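Local coordinates for protein acetyltransferase, GNAT family (Streptococcus pneumoniae, PDB 2ATR) that probably transfers an acetyl group from acetyl-CoA to an acceptor not yet identified, as a member of the GNAT acetyltransferase family, at residues I44-D49 and V54-L59; I83-M88 and R116-E121. One frame throughout, in Å; residues are numbered along the deposited sequence.

Contact 1 of 2, residues I44-D49 and V54-L59; sequences IYLALD and VGLIRL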
ATOM      1  N   ILE A  44       7.450   4.244   3.623  1.00 20.00           N
ATOM      2  CA  ILE A  44       7.564   3.237   2.573  1.00 20.00           C
ATOM      3  C   ILE A  44       8.411   2.059   3.018  1.00 20.00           C
ATOM      4  O   ILE A  44       9.492   2.246   3.533  1.00 29.97           O
ATOM      5  CB  ILE A  44       8.141   3.848   1.291  1.00 20.00           C
ATOM      6  CG1 ILE A  44       7.232   4.943   0.755  1.00 20.00           C
ATOM      7  CG2 ILE A  44       8.373   2.785   0.249  1.00 20.00           C
ATOM      8  CD1 ILE A  44       7.925   5.906  -0.132  1.00 20.00           C
ATOM      9  N   TYR A  45       7.903   0.855   2.812  1.00 27.80           N
ATOM     10  CA  TYR A  45       8.695  -0.363   2.951  1.00 27.86           C
ATOM     11  C   TYR A  45       8.828  -1.067   1.601  1.00 28.63           C
ATOM     12  O   TYR A  45       7.896  -1.062   0.815  1.00 24.52           O
ATOM     13  CB  TYR A  45       8.062  -1.311   3.979  1.00 28.33           C
ATOM     14  CG  TYR A  45       8.196  -0.870   5.427  1.00 30.01           C
ATOM     15  CD1 TYR A  45       9.034  -1.534   6.297  1.00 30.98           C
ATOM     16  CD2 TYR A  45       7.483   0.205   5.912  1.00 26.56           C
ATOM     17  CE1 TYR A  45       9.162  -1.137   7.587  1.00 32.11           C
ATOM     18  CE2 TYR A  45       7.603   0.609   7.197  1.00 27.73           C
ATOM     19  CZ  TYR A  45       8.445  -0.061   8.039  1.00 33.08           C
ATOM     20  OH  TYR A  45       8.558   0.340   9.338  1.00 34.76           O
ATOM     21  N   LEU A  46       9.987  -1.668   1.346  1.00 26.21           N
ATOM     22  CA  LEU A  46      10.160  -2.518   0.161  1.00 27.75           C
ATOM     23  C   LEU A  46      10.306  -3.966   0.562  1.00 27.76           C
ATOM     24  O   LEU A  46      10.790  -4.255   1.671  1.00 29.82           O
ATOM     25  CB  LEU A  46      11.384  -2.111  -0.662  1.00 26.42           C
ATOM     26  CG  LEU A  46      11.393  -0.653  -1.080  1.00 28.64           C
ATOM     27  CD1 LEU A  46      12.664  -0.398  -1.885  1.00 31.64           C
ATOM     28  CD2 LEU A  46      10.115  -0.343  -1.918  1.00 27.14           C
ATOM     29  N   ALA A  47       9.861  -4.861  -0.326  1.00 26.31           N
ATOM     30  CA  ALA A  47      10.117  -6.279  -0.236  1.00 26.94           C
ATOM     31  C   ALA A  47      11.254  -6.592  -1.210  1.00 28.22           C
ATOM     32  O   ALA A  47      11.213  -6.146  -2.378  1.00 26.34           O
ATOM     33  CB  ALA A  47       8.882  -7.063  -0.622  1.00 27.50           C
ATOM     34  N   LEU A  48      12.279  -7.295  -0.698  1.00 28.58           N
ATOM     35  CA  LEU A  48      13.515  -7.592  -1.455  1.00 29.46           C
ATOM     36  C   LEU A  48      13.783  -9.073  -1.483  1.00 29.85           C
ATOM     37  O   LEU A  48      13.720  -9.753  -0.457  1.00 30.38           O
ATOM     38  CB  LEU A  48      14.737  -6.898  -0.833  1.00 29.89           C
ATOM     39  CG  LEU A  48      14.923  -5.523  -1.483  1.00 33.84           C
ATOM     40  CD1 LEU A  48      14.304  -4.403  -0.682  1.00 36.05           C
ATOM     41  CD2 LEU A  48      16.395  -5.277  -1.699  1.00 39.02           C
ATOM     42  N   ASP A  49      14.130  -9.557  -2.660  1.00 30.56           N
ATOM     43  CA  ASP A  49      14.531 -10.930  -2.849  1.00 32.18           C
ATOM     44  C   ASP A  49      16.014 -10.777  -3.194  1.00 33.08           C
ATOM     45  O   ASP A  49      16.361 -10.475  -4.369  1.00 31.19           O
ATOM     46  CB  ASP A  49      13.763 -11.524  -4.053  1.00 33.40           C
ATOM     47  CG  ASP A  49      14.209 -12.960  -4.379  1.00 35.68           C
ATOM     48  OD1 ASP A  49      15.001 -13.529  -3.591  1.00 35.13           O
ATOM     49  OD2 ASP A  49      13.737 -13.524  -5.384  1.00 38.33           O
ATOM     50  N   VAL A  54      10.915  -6.468  -5.133  1.00 30.25           N
ATOM     51  CA  VAL A  54       9.779  -7.292  -5.591  1.00 30.37           C
ATOM     52  C   VAL A  54       8.403  -6.791  -5.042  1.00 30.38           C
ATOM     53  O   VAL A  54       7.371  -7.278  -5.435  1.00 31.47           O
ATOM     54  CB  VAL A  54      10.030  -8.862  -5.469  1.00 29.21           C
ATOM     55  CG1 VAL A  54      11.407  -9.222  -6.108  1.00 28.66           C
ATOM     56  CG2 VAL A  54       9.956  -9.457  -4.018  1.00 28.45           C
ATOM     57  N   GLY A  55       8.414  -5.807  -4.149  1.00 29.98           N
ATOM     58  CA  GLY A  55       7.155  -5.407  -3.477  1.00 28.81           C
ATOM     59  C   GLY A  55       7.357  -4.071  -2.844  1.00 29.09           C
ATOM     60  O   GLY A  55       8.507  -3.692  -2.571  1.00 27.83           O
ATOM     61  N   LEU A  56       6.253  -3.322  -2.669  1.00 27.31           N
ATOM     62  CA  LEU A  56       6.288  -2.011  -2.051  1.00 27.38           C
ATOM     63  C   LEU A  56       4.973  -1.795  -1.263  1.00 26.20           C
ATOM     64  O   LEU A  56       3.922  -2.291  -1.664  1.00 24.49           O
ATOM     65  CB  LEU A  56       6.497  -0.906  -3.123  1.00 27.29           C
ATOM     66  CG  LEU A  56       6.339   0.593  -2.814  1.00 30.79           C
ATOM     67  CD1 LEU A  56       7.194   1.466  -3.766  1.00 27.09           C
ATOM     68  CD2 LEU A  56       4.820   1.003  -2.886  1.00 27.19           C
ATOM     69  N   ILE A  57       5.063  -1.100  -0.144  1.00 25.37           N
ATOM     70  CA  ILE A  57       3.852  -0.533   0.529  1.00 25.79           C
ATOM     71  C   ILE A  57       4.141   0.930   0.767  1.00 26.36           C
ATOM     72  O   ILE A  57       5.279   1.294   1.055  1.00 26.00           O
ATOM     73  CB  ILE A  57       3.392  -1.293   1.813  1.00 26.32           C
ATOM     74  CG1 ILE A  57       2.026  -0.717   2.388  1.00 21.75           C
ATOM     75  CG2 ILE A  57       4.523  -1.249   2.880  1.00 23.00           C
ATOM     76  CD1 ILE A  57       1.421  -1.650   3.511  1.00 23.59           C
ATOM     77  N   ARG A  58       3.136   1.780   0.564  1.00 25.58           N
ATOM     78  CA  ARG A  58       3.270   3.196   0.756  1.00 25.89           C
ATOM     79  C   ARG A  58       2.023   3.728   1.496  1.00 26.63           C
ATOM     80  O   ARG A  58       0.864   3.590   1.055  1.00 26.26           O
ATOM     81  CB  ARG A  58       3.415   3.917  -0.591  1.00 26.19           C
ATOM     82  CG  ARG A  58       3.723   5.358  -0.509  1.00 28.72           C
ATOM     83  CD  ARG A  58       4.177   5.910  -1.860  1.00 24.73           C
ATOM     84  NE  ARG A  58       3.077   6.133  -2.811  1.00 23.68           N
ATOM     85  CZ  ARG A  58       2.281   7.197  -2.857  1.00 24.56           C
ATOM     86  NH1 ARG A  58       2.311   8.164  -1.927  1.00 22.41           N
ATOM     87  NH2 ARG A  58       1.394   7.279  -3.828  1.00 25.81           N
ATOM     88  N   LEU A  59       2.278   4.325   2.647  1.00 27.13           N
ATOM     89  CA  LEU A  59       1.199   4.905   3.466  1.00 26.52           C
ATOM     90  C   LEU A  59       1.243   6.396   3.384  1.00 24.94           C
ATOM     91  O   LEU A  59       2.317   6.969   3.288  1.00 26.69           O
ATOM     92  CB  LEU A  59       1.360   4.479   4.919  1.00 25.67           C
ATOM     93  CG  LEU A  59       1.507   3.019   5.319  1.00 27.06           C
ATOM     94  CD1 LEU A  59       1.475   2.968   6.829  1.00 27.70           C
ATOM     95  CD2 LEU A  59       0.433   2.165   4.745  1.00 24.86           C
TER

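Contact 2 of 2, residues I83-M88 and R116-E121; sequences IGSSLM and RSMGFE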
ATOM      1  N   ILE A  83       4.121 -12.101   1.371  1.00 39.18           N
ATOM      2  CA  ILE A  83       4.826 -10.812   1.131  1.00 36.66           C
ATOM      3  C   ILE A  83       3.953  -9.585   1.424  1.00 34.35           C
ATOM      4  O   ILE A  83       4.381  -8.672   2.082  1.00 29.90           O
ATOM      5  CB  ILE A  83       5.448 -10.688  -0.301  1.00 37.52           C
ATOM      6  CG1 ILE A  83       6.386 -11.889  -0.600  1.00 38.53           C
ATOM      7  CG2 ILE A  83       6.263  -9.344  -0.428  1.00 35.35           C
ATOM      8  CD1 ILE A  83       7.044 -11.844  -2.014  1.00 40.08           C
ATOM      9  N   GLY A  84       2.737  -9.583   0.890  1.00 33.28           N
ATOM     10  CA  GLY A  84       1.758  -8.527   1.181  1.00 32.58           C
ATOM     11  C   GLY A  84       1.524  -8.420   2.674  1.00 30.45           C
ATOM     12  O   GLY A  84       1.494  -7.333   3.160  1.00 32.09           O
ATOM     13  N   SER A  85       1.370  -9.534   3.392  1.00 30.90           N
ATOM     14  CA  SER A  85       1.169  -9.522   4.868  1.00 31.61           C
ATOM     15  C   SER A  85       2.290  -8.881   5.634  1.00 30.83           C
ATOM     16  O   SER A  85       2.073  -8.100   6.562  1.00 29.49           O
ATOM     17  CB  SER A  85       1.080 -10.924   5.457  1.00 31.66           C
ATOM     18  OG  SER A  85      -0.136 -11.513   5.138  1.00 40.15           O
ATOM     19  N   SER A  86       3.501  -9.306   5.284  1.00 30.48           N
ATOM     20  CA  SER A  86       4.703  -8.777   5.854  1.00 31.17           C
ATOM     21  C   SER A  86       4.779  -7.291   5.676  1.00 29.60           C
ATOM     22  O   SER A  86       5.033  -6.595   6.637  1.00 29.53           O
ATOM     23  CB  SER A  86       5.921  -9.469   5.200  1.00 31.04           C
ATOM     24  OG  SER A  86       5.815 -10.848   5.466  1.00 39.16           O
ATOM     25  N   LEU A  87       4.565  -6.820   4.439  1.00 27.91           N
ATOM     26  CA  LEU A  87       4.589  -5.373   4.118  1.00 27.32           C
ATOM     27  C   LEU A  87       3.572  -4.564   5.002  1.00 26.89           C
ATOM     28  O   LEU A  87       3.925  -3.554   5.628  1.00 25.95           O
ATOM     29  CB  LEU A  87       4.312  -5.158   2.638  1.00 26.86           C
ATOM     30  CG  LEU A  87       5.481  -5.494   1.669  1.00 26.06           C
ATOM     31  CD1 LEU A  87       4.952  -5.368   0.215  1.00 23.33           C
ATOM     32  CD2 LEU A  87       6.651  -4.533   1.908  1.00 21.40           C
HETATM   33  N   MSE A  88       2.357  -5.088   5.057  1.00 26.52           N
HETATM   34  CA  MSE A  88       1.253  -4.546   5.858  1.00 28.01           C
HETATM   35  C   MSE A  88       1.600  -4.508   7.365  1.00 28.89           C
HETATM   36  O   MSE A  88       1.454  -3.481   8.038  1.00 29.52           O
HETATM   37  CB  MSE A  88      -0.033  -5.373   5.567  1.00 26.30           C
HETATM   38  CG  MSE A  88      -0.766  -4.992   4.217  1.00 28.16           C
HETATM   39 SE   MSE A  88      -1.657  -3.396   4.211  1.00 24.72          SE
HETATM   40  CE  MSE A  88      -3.084  -3.915   5.224  1.00 29.89           C
ATOM     41  N   ARG A 116      -9.319  -8.492   4.851  1.00 26.34           N
ATOM     42  CA  ARG A 116      -9.988  -9.032   6.047  1.00 26.65           C
ATOM     43  C   ARG A 116      -9.021  -9.870   6.855  1.00 27.45           C
ATOM     44  O   ARG A 116      -9.003  -9.748   8.087  1.00 26.91           O
ATOM     45  CB  ARG A 116     -11.245  -9.795   5.681  1.00 27.51           C
ATOM     46  CG  ARG A 116     -12.485  -8.931   5.403  1.00 25.44           C
ATOM     47  CD  ARG A 116     -13.787  -9.839   5.341  1.00 28.57           C
ATOM     48  NE  ARG A 116     -15.019  -9.033   5.272  1.00 30.10           N
ATOM     49  CZ  ARG A 116     -15.917  -9.085   4.286  1.00 31.63           C
ATOM     50  NH1 ARG A 116     -15.764  -9.923   3.244  1.00 29.24           N
ATOM     51  NH2 ARG A 116     -16.981  -8.304   4.328  1.00 23.76           N
ATOM     52  N   SER A 117      -8.128 -10.622   6.191  1.00 27.56           N
ATOM     53  CA  SER A 117      -7.135 -11.439   6.941  1.00 29.71           C
ATOM     54  C   SER A 117      -6.172 -10.512   7.633  1.00 30.03           C
ATOM     55  O   SER A 117      -5.527 -10.889   8.620  1.00 32.18           O
ATOM     56  CB  SER A 117      -6.374 -12.445   6.036  1.00 29.36           C
ATOM     57  OG  SER A 117      -5.382 -11.744   5.292  1.00 33.12           O
HETATM   58  N   MSE A 118      -6.092  -9.271   7.153  1.00 29.57           N
HETATM   59  CA  MSE A 118      -5.231  -8.278   7.786  1.00 30.44           C
HETATM   60  C   MSE A 118      -5.998  -7.504   8.859  1.00 29.77           C
HETATM   61  O   MSE A 118      -5.425  -6.676   9.496  1.00 28.96           O
HETATM   62  CB  MSE A 118      -4.613  -7.303   6.762  1.00 31.27           C
HETATM   63  CG  MSE A 118      -3.500  -7.851   5.860  1.00 32.77           C
HETATM   64 SE   MSE A 118      -2.091  -8.679   6.709  1.00 34.41          SE
HETATM   65  CE  MSE A 118      -2.514 -10.280   6.416  1.00 27.42           C
ATOM     66  N   GLY A 119      -7.289  -7.793   9.077  1.00 29.46           N
ATOM     67  CA  GLY A 119      -8.031  -7.088  10.155  1.00 26.78           C
ATOM     68  C   GLY A 119      -8.862  -5.893   9.666  1.00 26.43           C
ATOM     69  O   GLY A 119      -9.350  -5.097  10.472  1.00 25.86           O
ATOM     70  N   PHE A 120      -8.993  -5.744   8.347  1.00 26.06           N
ATOM     71  CA  PHE A 120      -9.790  -4.673   7.709  1.00 25.90           C
ATOM     72  C   PHE A 120     -11.179  -5.212   7.372  1.00 25.77           C
ATOM     73  O   PHE A 120     -11.305  -6.418   7.109  1.00 26.14           O
ATOM     74  CB  PHE A 120      -9.115  -4.166   6.414  1.00 25.28           C
ATOM     75  CG  PHE A 120      -7.952  -3.230   6.649  1.00 26.74           C
ATOM     76  CD1 PHE A 120      -8.097  -1.845   6.411  1.00 26.14           C
ATOM     77  CD2 PHE A 120      -6.694  -3.725   7.124  1.00 24.86           C
ATOM     78  CE1 PHE A 120      -7.034  -0.958   6.630  1.00 27.64           C
ATOM     79  CE2 PHE A 120      -5.630  -2.844   7.389  1.00 27.00           C
ATOM     80  CZ  PHE A 120      -5.786  -1.449   7.106  1.00 25.25           C
ATOM     81  N   GLU A 121     -12.185  -4.338   7.415  1.00 23.68           N
ATOM     82  CA  GLU A 121     -13.587  -4.658   7.083  1.00 25.53           C
ATOM     83  C   GLU A 121     -14.113  -3.645   6.068  1.00 24.43           C
ATOM     84  O   GLU A 121     -13.722  -2.479   6.079  1.00 24.79           O
ATOM     85  CB  GLU A 121     -14.479  -4.674   8.384  1.00 24.75           C
ATOM     86  CG  GLU A 121     -15.962  -5.166   8.175  1.00 23.74           C
ATOM     87  CD  GLU A 121     -16.083  -6.424   7.322  1.00 24.49           C
ATOM     88  OE1 GLU A 121     -15.299  -7.368   7.469  1.00 26.88           O
ATOM     89  OE2 GLU A 121     -16.940  -6.431   6.430  1.00 29.44           O
TER

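Contact 1 of 2, residues I44-D49 and V54-L59
Tyr-45 and Ile-57 face each other as a hydrogen-bonded antiparallel pair in the close-packed part of the hairpin. The bond from Ile-57 N to Tyr-45 O (3.0 Å) lies in the carbonyl plane, whereas the return bond from Tyr-45 N to Ile-57 O is longer, 3.2 Å, and more bent. Beside this pair CB of Tyr-45 rests on CG2 of Ile-57 at 3.7 Å. That methyl lies between the backbone N and the carbonyl carbon of its own residue, while CG1, trans to N (chi1 -175°), runs on toward helix 83-92. The tyrosine ring leads away from the partner strand, and its hydroxyl is held by Asn-94.

Ile-44, Leu-46, Leu-56 and Arg-58 occupy the other face, where Leu-56 meets helix 12-20. The side chains of Leu-46 and Leu-56 cross at a slant, CD2 of Leu-46 lying 3.9 Å from CB of Leu-56. Ile-44 and Arg-58 run alongside one another, with CG1 against CG at 3.8 Å; only the aliphatic part of the arginine is used here, as its guanidinium turns off to a salt bridge with Asp-71.

The strands stay close at Ala-47, whose CB lies over the CA of Gly-55 at 3.7 Å. Ala-47 O receives a good bond from Val-54 N (2.8 Å) and a weak one from Gly-55 N (3.3 Å). Ala-47 N bonds almost straight to Gly-55 O (171° at the hydrogen), yet from 57° above the carbonyl plane. The looser, partly exposed side is at Asp-49, which offers just its CB to Val-54 CG1 while its carboxylate bonds to Tyr-78. Val-54 and Gly-55 together face Ala-47, a classic beta bulge, here set in an antiparallel hairpin of the central GNAT sheet.

Contact 2 of 2, residues I83-M88 and R116-E121
Met-118, modelled as selenomethionine like Met-88, brings the end of helix 109-117 against Ser-85 and Met-88 of helix 83-92. Ahead of it in the chain, Arg-116 turns the other way and grips Glu-121 side-on: NE bonds to OE1 at 2.8 Å and NH2 to OE2, also at 2.8 Å. Both acceptors lie close to the guanidinium plane and are met on their syn sides, so the bidentate salt bridge ties the two ends of 116-121 together across the turn.

Met-118 itself bends at chi2 (-52°), which carries its selenium over the backbone of the opposing helix, 3.8 Å from CA of Ser-85. Its terminal CE is modelled unusually near the serine OG, and the exact place of that methyl is doubtful. Farther up the same side chain, CG lies 4.0 Å from CE of Met-88, the two side chains passing at a slant.

At Gly-119 the backbone leaves helical angles. With positive phi (97°) and its N bonded to Arg-116 O at 2.8 Å, it belongs to a Schellman motif that ends the helix; beyond it the side chain of Phe-120 points toward helix 83-92.

Phe-120 follows, with CE2 of its ring meeting CE of Met-88 at 3.5 Å, the methyl approaching obliquely. Two bends in the Met-88 chain, at chi2 and chi3, bring that methyl against both the ring and CG of Met-118. Tyr-115 of helix 109-117 touches both Met-88 and Phe-120, and Leu-103 also lies against the ring.

Between the two segments the attraction is therefore dispersion between methyl, selenium and aromatic groups, with little directional demand, while hydrogen bonding and charge pairing are spent on shaping the turn itself.

Contact 1 is almost wholly buried and joins neighbouring strands of the sheet through backbone hydrogen bonds in fixed register, with apolar side chains on both faces. Contact 2 is only partly buried and joins a helix to the turn after another helix mainly through side chains, with no backbone hydrogen bonds between the segments. They share no element but meet at helix 83-92, which lies on the sheet face of Ala-47 and Ile-57: Ile-57 CD1 is 3.6 Å from the selenium of Met-88. Met-88 thus links the hairpin to the Phe-120 turn. The loop leading into this helix and its first turn match the Q/R-x-x-G-x-G/A signature of GNAT enzymes, which in relatives binds the pyrophosphate of acetyl-CoA.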